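Local coordinates for protein similar to yteR (Bacilus subtilis) (Clostridium acetobutylicum, PDB 4WU0) that probably hydrolyses unsaturated rhamnogalacturonan fragments released from pectin, as a family GH105 glycoside hydrolase, at residues I82-F87 with K97-L102; H76-K81 with G131-A136. All blocks are in the same frame, centred on the assembly; numbering follows the deposited sequence.

How the interactions relate
Both contacts draw on helix 80-90 of an alpha/alpha barrel. Interaction 2 joins the turn leading into this helix, and its first residues, to helix 129-146; interaction 1 joins the following turns to helix 93-108, next in the chain. Interaction 1 is therefore nested in sequence inside the loop closed by interaction 2. Their centres are about 12 Å apart, and interaction 2 lies nearer the middle of the chain, about 9 Å from its centre against about 18 Å. The two touch directly, L102 CD1 packing on G80 CA at 3.5 Å, so the apolar contact of interaction 1 abuts the more polar one of interaction 2.

Interaction 1 (I82-F87 with K97-L102); sequences ILITLF and KALINL
Helix segments 82-87 and 97-102 run nearly antiparallel, their N-to-C directions 151° apart and their axes approaching to 10.0 Å. The backbones are nearest at L83 and L99, with CA of L83 6.8 Å from CA of L99. L83 carries most of the contact from its side: CG sits anti to the carbonyl carbon (chi1 -65°), and the extended branch carries CD1 between two partners, the A98 methyl CB and L102 CD1, each 3.9 Å from L83 CD1. Here the L83 and L102 side chains cross at about a right angle. Helices 80-90 and 93-108 follow one another through a short connection as a helical hairpin; the family belongs to the six-hairpin glycosidases, built as (alpha/alpha)6 barrels. From the opposing helix L99 lays both methyls against L83 and I84. Its CG rests on L83 CB at 3.8 Å, and CD1 lies against the L83 carbonyl, whose O is 3.8 Å away and already accepts the helical bond from F87 N. Both methyls of L99 reach I84 CG1, CD2 at 3.8 Å, again in a crossed arrangement. F87 joins only loosely, through its CB rather than its ring, 4.4 Å from L99 CD1. M54 of helix 44-54 touches L83, while F138 and F146 of helix 129-146 also touch L99.

Interaction 2 (H76-K81 with G131-A136); sequences HLNNGK and GLYMGA
K81 is the hub of this contact between the turn that opens helix 80-90 and the helical segment 131-136. Extended beyond CG, its chain carries NZ to the Y133 backbone, where it donates to Y133 O at 2.8 Å from above the carbonyl plane. A second bond, more nearly in line with the C=O, runs from K81 NZ to N78 OD1, also 2.8 Å, in the plane of the amide carbonyl (C=O...N 160°). The same ammonium sits over the centre of the Y133 ring, NZ lying 3.2 Å from the ring centroid and 12° off the normal, a close cation-pi contact. Two oxygens and a ring face thus hold the buried charge; the acidic D32 of helix 25-41 touches the K81 side chain and may offset its charge. Y133 can offer carbonyl and ring together because its CG is anti to the backbone N (chi1 -176°). N78 wedges beside the ring, its CB 3.8 Å from M134 SD, and that sulfur also lies at the ring edge, in its plane. Away from this knot the fit relaxes. Beside the ammonium a water bridges N78 ND2 and Y133 OH, 2.8 Å from the hydroxyl, and ND2 also reaches Y25 O, so the asparagine amide is fixed at both ends. Toward H76, L77 CB meets M134 O, but L77 CD1 merely brushes G135 CA at 4.2 Å, where helix 129-146 widens into a pi-type turn. The Y133 ring meets W204 too, so two further helices, 25-41 and 199-215, border the contact near the middle of the chain, as in the helix-rich (alpha/alpha)6 barrel of this glycosidase clan.

Interaction 1 (I82-F87 with K97-L102)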
ATOM      1  N   ILE A  82       2.776  11.128  -4.362  1.00 12.81           N
ATOM      2  CA  ILE A  82       2.058  12.401  -4.300  1.00 13.59           C
ATOM      3  C   ILE A  82       2.871  13.547  -4.903  1.00 13.75           C
ATOM      4  O   ILE A  82       2.294  14.488  -5.455  1.00 14.67           O
ATOM      5  CB  ILE A  82       1.536  12.728  -2.878  1.00 13.96           C
ATOM      6  CG1 ILE A  82       0.519  13.883  -2.913  1.00 13.65           C
ATOM      7  CG2 ILE A  82       2.649  13.003  -1.911  1.00 15.02           C
ATOM      8  CD1 ILE A  82      -0.840  13.538  -3.552  1.00 16.44           C
ATOM      9  N   LEU A  83       4.197  13.500  -4.791  1.00 13.70           N
ATOM     10  CA  LEU A  83       5.026  14.529  -5.411  1.00 16.28           C
ATOM     11  C   LEU A  83       4.893  14.544  -6.940  1.00 13.56           C
ATOM     12  O   LEU A  83       4.900  15.621  -7.546  1.00 15.06           O
ATOM     13  CB  LEU A  83       6.492  14.383  -5.012  1.00 13.78           C
ATOM     14  CG  LEU A  83       6.825  14.597  -3.533  1.00 14.86           C
ATOM     15  CD1 LEU A  83       8.321  14.345  -3.302  1.00 19.66           C
ATOM     16  CD2 LEU A  83       6.465  15.999  -3.101  1.00 19.45           C
ATOM     17  N   ILE A  84       4.760  13.370  -7.560  1.00 14.72           N
ATOM     18  CA  ILE A  84       4.491  13.306  -8.993  1.00 13.82           C
ATOM     19  C   ILE A  84       3.192  14.015  -9.309  1.00 14.33           C
ATOM     20  O   ILE A  84       3.111  14.812 -10.255  1.00 16.66           O
ATOM     21  CB  ILE A  84       4.502  11.860  -9.518  1.00 13.58           C
ATOM     22  CG1 ILE A  84       5.901  11.279  -9.363  1.00 14.82           C
ATOM     23  CG2 ILE A  84       4.083  11.797 -10.993  1.00 15.97           C
ATOM     24  CD1 ILE A  84       5.992   9.783  -9.615  1.00 17.56           C
ATOM     25  N   THR A  85       2.164  13.717  -8.521  1.00 14.85           N
ATOM     26  CA  THR A  85       0.858  14.316  -8.723  1.00 14.65           C
ATOM     27  C   THR A  85       0.939  15.834  -8.585  1.00 16.63           C
ATOM     28  O   THR A  85       0.395  16.574  -9.410  1.00 18.65           O
ATOM     29  CB  THR A  85      -0.119  13.708  -7.719  1.00 16.36           C
ATOM     30  OG1 THR A  85      -0.246  12.309  -8.013  1.00 18.79           O
ATOM     31  CG2 THR A  85      -1.482  14.388  -7.772  1.00 21.50           C
ATOM     32  N   LEU A  86       1.643  16.302  -7.570  1.00 15.70           N
ATOM     33  CA  LEU A  86       1.762  17.740  -7.355  1.00 16.11           C
ATOM     34  C   LEU A  86       2.571  18.406  -8.459  1.00 19.05           C
ATOM     35  O   LEU A  86       2.251  19.528  -8.866  1.00 19.49           O
ATOM     36  CB  LEU A  86       2.389  18.048  -6.004  1.00 16.33           C
ATOM     37  CG  LEU A  86       1.493  17.865  -4.783  1.00 16.39           C
ATOM     38  CD1 LEU A  86       2.312  17.843  -3.504  1.00 21.00           C
ATOM     39  CD2 LEU A  86       0.445  18.966  -4.727  1.00 21.52           C
ATOM     40  N   PHE A  87       3.624  17.743  -8.935  1.00 18.02           N
ATOM     41  CA  PHE A  87       4.414  18.330 -10.014  1.00 17.31           C
ATOM     42  C   PHE A  87       3.573  18.450 -11.284  1.00 19.73           C
ATOM     43  O   PHE A  87       3.632  19.468 -11.978  1.00 19.75           O
ATOM     44  CB  PHE A  87       5.684  17.535 -10.305  1.00 17.22           C
ATOM     45  CG  PHE A  87       6.518  18.143 -11.406  1.00 19.19           C
ATOM     46  CD1 PHE A  87       7.065  19.401 -11.248  1.00 20.75           C
ATOM     47  CD2 PHE A  87       6.735  17.469 -12.585  1.00 21.70           C
ATOM     48  CE1 PHE A  87       7.823  19.984 -12.263  1.00 24.02           C
ATOM     49  CE2 PHE A  87       7.495  18.039 -13.596  1.00 22.35           C
ATOM     50  CZ  PHE A  87       8.038  19.287 -13.430  1.00 24.16           C
ATOM     51  N   LYS A  97      12.554  18.688  -7.976  1.00 18.54           N
ATOM     52  CA  LYS A  97      13.870  18.519  -7.355  1.00 20.97           C
ATOM     53  C   LYS A  97      13.809  17.479  -6.243  1.00 17.86           C
ATOM     54  O   LYS A  97      14.726  16.691  -6.081  1.00 18.15           O
ATOM     55  CB  LYS A  97      14.405  19.844  -6.810  1.00 21.34           C
ATOM     56  CG  LYS A  97      14.818  20.826  -7.884  1.00 23.56           C
ATOM     57  CD  LYS A  97      15.217  22.152  -7.255  1.00 27.86           C
ATOM     58  CE  LYS A  97      15.713  23.146  -8.285  1.00 41.62           C
ATOM     59  NZ  LYS A  97      15.760  24.500  -7.684  1.00 46.29           N
ATOM     60  N   ALA A  98      12.725  17.490  -5.478  1.00 17.13           N
ATOM     61  CA  ALA A  98      12.512  16.490  -4.435  1.00 16.19           C
ATOM     62  C   ALA A  98      12.419  15.087  -5.032  1.00 15.30           C
ATOM     63  O   ALA A  98      12.968  14.121  -4.494  1.00 15.78           O
ATOM     64  CB  ALA A  98      11.245  16.831  -3.618  1.00 16.99           C
ATOM     65  N   LEU A  99      11.776  14.985  -6.182  1.00 15.84           N
ATOM     66  CA  LEU A  99      11.654  13.711  -6.879  1.00 15.66           C
ATOM     67  C   LEU A  99      13.015  13.208  -7.348  1.00 15.07           C
ATOM     68  O   LEU A  99      13.293  12.011  -7.268  1.00 15.63           O
ATOM     69  CB  LEU A  99      10.679  13.847  -8.051  1.00 14.96           C
ATOM     70  CG  LEU A  99       9.205  13.772  -7.608  1.00 14.38           C
ATOM     71  CD1 LEU A  99       8.273  14.331  -8.670  1.00 17.01           C
ATOM     72  CD2 LEU A  99       8.848  12.332  -7.277  1.00 15.50           C
ATOM     73  N   ILE A 100      13.856  14.118  -7.831  1.00 16.13           N
ATOM     74  CA  ILE A 100      15.208  13.758  -8.241  1.00 16.86           C
ATOM     75  C   ILE A 100      15.961  13.203  -7.035  1.00 16.82           C
ATOM     76  O   ILE A 100      16.697  12.222  -7.147  1.00 17.65           O
ATOM     77  CB  ILE A 100      15.948  14.968  -8.841  1.00 19.84           C
ATOM     78  CG1 ILE A 100      15.385  15.259 -10.229  1.00 25.03           C
ATOM     79  CG2 ILE A 100      17.455  14.718  -8.914  1.00 21.82           C
ATOM     80  CD1 ILE A 100      15.648  16.675 -10.705  1.00 37.05           C
ATOM     81  N   ASN A 101      15.768  13.817  -5.871  1.00 16.89           N
ATOM     82  CA  ASN A 101      16.452  13.356  -4.669  1.00 19.38           C
ATOM     83  C   ASN A 101      16.004  11.953  -4.273  1.00 19.80           C
ATOM     84  O   ASN A 101      16.827  11.121  -3.900  1.00 20.15           O
ATOM     85  CB  ASN A 101      16.262  14.347  -3.505  1.00 19.42           C
ATOM     86  CG  ASN A 101      17.002  15.654  -3.723  1.00 25.82           C
ATOM     87  OD1 ASN A 101      18.057  15.689  -4.374  1.00 28.88           O
ATOM     88  ND2 ASN A 101      16.454  16.747  -3.185  1.00 24.95           N
ATOM     89  N   LEU A 102      14.705  11.664  -4.367  1.00 16.87           N
ATOM     90  CA  LEU A 102      14.229  10.334  -4.053  1.00 16.68           C
ATOM     91  C   LEU A 102      14.726   9.319  -5.070  1.00 13.86           C
ATOM     92  O   LEU A 102      15.122   8.219  -4.706  1.00 15.79           O
ATOM     93  CB  LEU A 102      12.695  10.302  -4.018  1.00 15.92           C
ATOM     94  CG  LEU A 102      12.062  11.109  -2.884  1.00 15.96           C
ATOM     95  CD1 LEU A 102      10.548  11.158  -3.093  1.00 18.39           C
ATOM     96  CD2 LEU A 102      12.390  10.529  -1.501  1.00 16.08           C
TER

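Interaction 2 (H76-K81 with G131-A136)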
ATOM      1  N   HIS A  76      10.573   5.238   2.594  1.00 14.55           N
ATOM      2  CA  HIS A  76      10.784   6.658   2.317  1.00 13.99           C
ATOM      3  C   HIS A  76      10.550   7.060   0.866  1.00 14.16           C
ATOM      4  O   HIS A  76      10.525   8.253   0.570  1.00 15.31           O
ATOM      5  CB  HIS A  76      12.201   7.063   2.708  1.00 15.55           C
ATOM      6  CG  HIS A  76      12.383   7.224   4.173  1.00 17.08           C
ATOM      7  ND1 HIS A  76      11.370   6.983   5.073  1.00 21.82           N
ATOM      8  CD2 HIS A  76      13.446   7.625   4.905  1.00 21.25           C
ATOM      9  CE1 HIS A  76      11.806   7.224   6.298  1.00 26.89           C
ATOM     10  NE2 HIS A  76      13.059   7.616   6.221  1.00 29.46           N
ATOM     11  N   LEU A  77      10.353   6.096  -0.033  1.00 12.08           N
ATOM     12  CA  LEU A  77      10.036   6.395  -1.427  1.00 11.24           C
ATOM     13  C   LEU A  77       8.550   6.612  -1.692  1.00 12.10           C
ATOM     14  O   LEU A  77       8.178   7.219  -2.689  1.00 13.01           O
ATOM     15  CB  LEU A  77      10.570   5.299  -2.353  1.00 12.24           C
ATOM     16  CG  LEU A  77      12.082   5.110  -2.265  1.00 14.10           C
ATOM     17  CD1 LEU A  77      12.500   4.022  -3.234  1.00 17.73           C
ATOM     18  CD2 LEU A  77      12.858   6.389  -2.552  1.00 19.51           C
ATOM     19  N   ASN A  78       7.690   6.107  -0.821  1.00 12.02           N
ATOM     20  CA  ASN A  78       6.273   6.118  -1.152  1.00 12.95           C
ATOM     21  C   ASN A  78       5.709   7.518  -1.398  1.00 13.46           C
ATOM     22  O   ASN A  78       4.867   7.706  -2.266  1.00 12.84           O
ATOM     23  CB  ASN A  78       5.433   5.468  -0.080  1.00 11.79           C
ATOM     24  CG  ASN A  78       4.034   5.169  -0.591  1.00 12.14           C
ATOM     25  OD1 ASN A  78       3.879   4.427  -1.552  1.00 13.64           O
ATOM     26  ND2 ASN A  78       3.028   5.785  -0.007  1.00 13.56           N
ATOM     27  N   ASN A  79       6.166   8.486  -0.615  1.00 13.64           N
ATOM     28  CA  ASN A  79       5.653   9.845  -0.701  1.00 12.64           C
ATOM     29  C   ASN A  79       6.085  10.553  -1.993  1.00 15.47           C
ATOM     30  O   ASN A  79       5.597  11.619  -2.307  1.00 14.27           O
ATOM     31  CB  ASN A  79       6.054  10.642   0.537  1.00 13.07           C
ATOM     32  CG  ASN A  79       5.313  10.220   1.777  1.00 14.15           C
ATOM     33  OD1 ASN A  79       4.314   9.500   1.723  1.00 14.11           O
ATOM     34  ND2 ASN A  79       5.788  10.680   2.920  1.00 15.81           N
ATOM     35  N   GLY A  80       6.968   9.931  -2.770  1.00 13.79           N
ATOM     36  CA  GLY A  80       7.236  10.424  -4.096  1.00 13.19           C
ATOM     37  C   GLY A  80       6.024  10.376  -5.021  1.00 12.17           C
ATOM     38  O   GLY A  80       5.931  11.137  -5.980  1.00 14.93           O
ATOM     39  N   LYS A  81       5.099   9.458  -4.779  1.00 11.99           N
ATOM     40  CA  LYS A  81       3.918   9.360  -5.624  1.00 12.36           C
ATOM     41  C   LYS A  81       3.087  10.633  -5.565  1.00 12.62           C
ATOM     42  O   LYS A  81       2.716  11.172  -6.608  1.00 13.40           O
ATOM     43  CB  LYS A  81       3.072   8.166  -5.233  1.00 14.03           C
ATOM     44  CG  LYS A  81       3.803   6.844  -5.344  1.00 13.07           C
ATOM     45  CD  LYS A  81       3.014   5.775  -4.639  1.00 12.41           C
ATOM     46  CE  LYS A  81       3.678   4.423  -4.713  1.00 13.52           C
ATOM     47  NZ  LYS A  81       2.839   3.413  -3.985  1.00 12.34           N
ATOM     48  N   GLY A 131       7.138  -3.338   0.938  1.00 12.83           N
ATOM     49  CA  GLY A 131       8.093  -2.615   0.124  1.00 13.78           C
ATOM     50  C   GLY A 131       7.792  -2.557  -1.354  1.00 15.48           C
ATOM     51  O   GLY A 131       8.229  -1.644  -2.045  1.00 16.39           O
ATOM     52  N   LEU A 132       7.083  -3.562  -1.866  1.00 13.66           N
ATOM     53  CA  LEU A 132       6.711  -3.558  -3.266  1.00 13.10           C
ATOM     54  C   LEU A 132       5.810  -2.388  -3.591  1.00 14.33           C
ATOM     55  O   LEU A 132       5.845  -1.873  -4.699  1.00 14.97           O
ATOM     56  CB  LEU A 132       6.034  -4.876  -3.655  1.00 12.90           C
ATOM     57  CG  LEU A 132       7.001  -6.012  -3.998  1.00 12.64           C
ATOM     58  CD1 LEU A 132       7.752  -5.703  -5.281  1.00 16.07           C
ATOM     59  CD2 LEU A 132       7.965  -6.304  -2.852  1.00 14.29           C
ATOM     60  N   TYR A 133       5.000  -1.962  -2.628  1.00 12.19           N
ATOM     61  CA  TYR A 133       4.121  -0.814  -2.824  1.00 12.49           C
ATOM     62  C   TYR A 133       4.908   0.478  -2.671  1.00 13.62           C
ATOM     63  O   TYR A 133       4.719   1.411  -3.453  1.00 14.29           O
ATOM     64  CB  TYR A 133       2.985  -0.814  -1.800  1.00 14.53           C
ATOM     65  CG  TYR A 133       1.995   0.301  -2.020  1.00 12.04           C
ATOM     66  CD1 TYR A 133       1.095   0.250  -3.066  1.00 14.00           C
ATOM     67  CD2 TYR A 133       1.972   1.413  -1.199  1.00 11.95           C
ATOM     68  CE1 TYR A 133       0.201   1.258  -3.257  1.00 12.01           C
ATOM     69  CE2 TYR A 133       1.073   2.428  -1.385  1.00 14.02           C
ATOM     70  CZ  TYR A 133       0.180   2.349  -2.408  1.00 12.91           C
ATOM     71  OH  TYR A 133      -0.749   3.361  -2.592  1.00 13.54           O
ATOM     72  N   MET A 134       5.796   0.536  -1.674  1.00 12.72           N
ATOM     73  CA  MET A 134       6.515   1.785  -1.386  1.00 12.18           C
ATOM     74  C   MET A 134       7.563   2.122  -2.437  1.00 12.40           C
ATOM     75  O   MET A 134       7.820   3.300  -2.730  1.00 15.35           O
ATOM     76  CB  MET A 134       7.229   1.715  -0.038  1.00 12.64           C
ATOM     77  CG  MET A 134       6.405   1.133   1.096  1.00 15.37           C
ATOM     78  SD  MET A 134       4.887   2.018   1.378  1.00 15.93           S
ATOM     79  CE  MET A 134       4.124   0.902   2.578  1.00 16.72           C
ATOM     80  N   GLY A 135       8.224   1.084  -2.929  1.00 13.10           N
ATOM     81  CA  GLY A 135       9.445   1.226  -3.710  1.00 14.79           C
ATOM     82  C   GLY A 135       9.227   0.954  -5.178  1.00 13.63           C
ATOM     83  O   GLY A 135       9.180   1.875  -5.957  1.00 15.38           O
ATOM     84  N   ALA A 136       9.080  -0.318  -5.528  1.00 14.07           N
ATOM     85  CA  ALA A 136       8.877  -0.701  -6.918  1.00 16.82           C
ATOM     86  C   ALA A 136       7.734   0.058  -7.575  1.00 14.66           C
ATOM     87  O   ALA A 136       7.859   0.490  -8.722  1.00 13.54           O
ATOM     88  CB  ALA A 136       8.635  -2.186  -7.014  1.00 13.57           C
TER
HETATM   89  O   HOH W   1       0.573   5.752  -1.841  1.00 14.00           O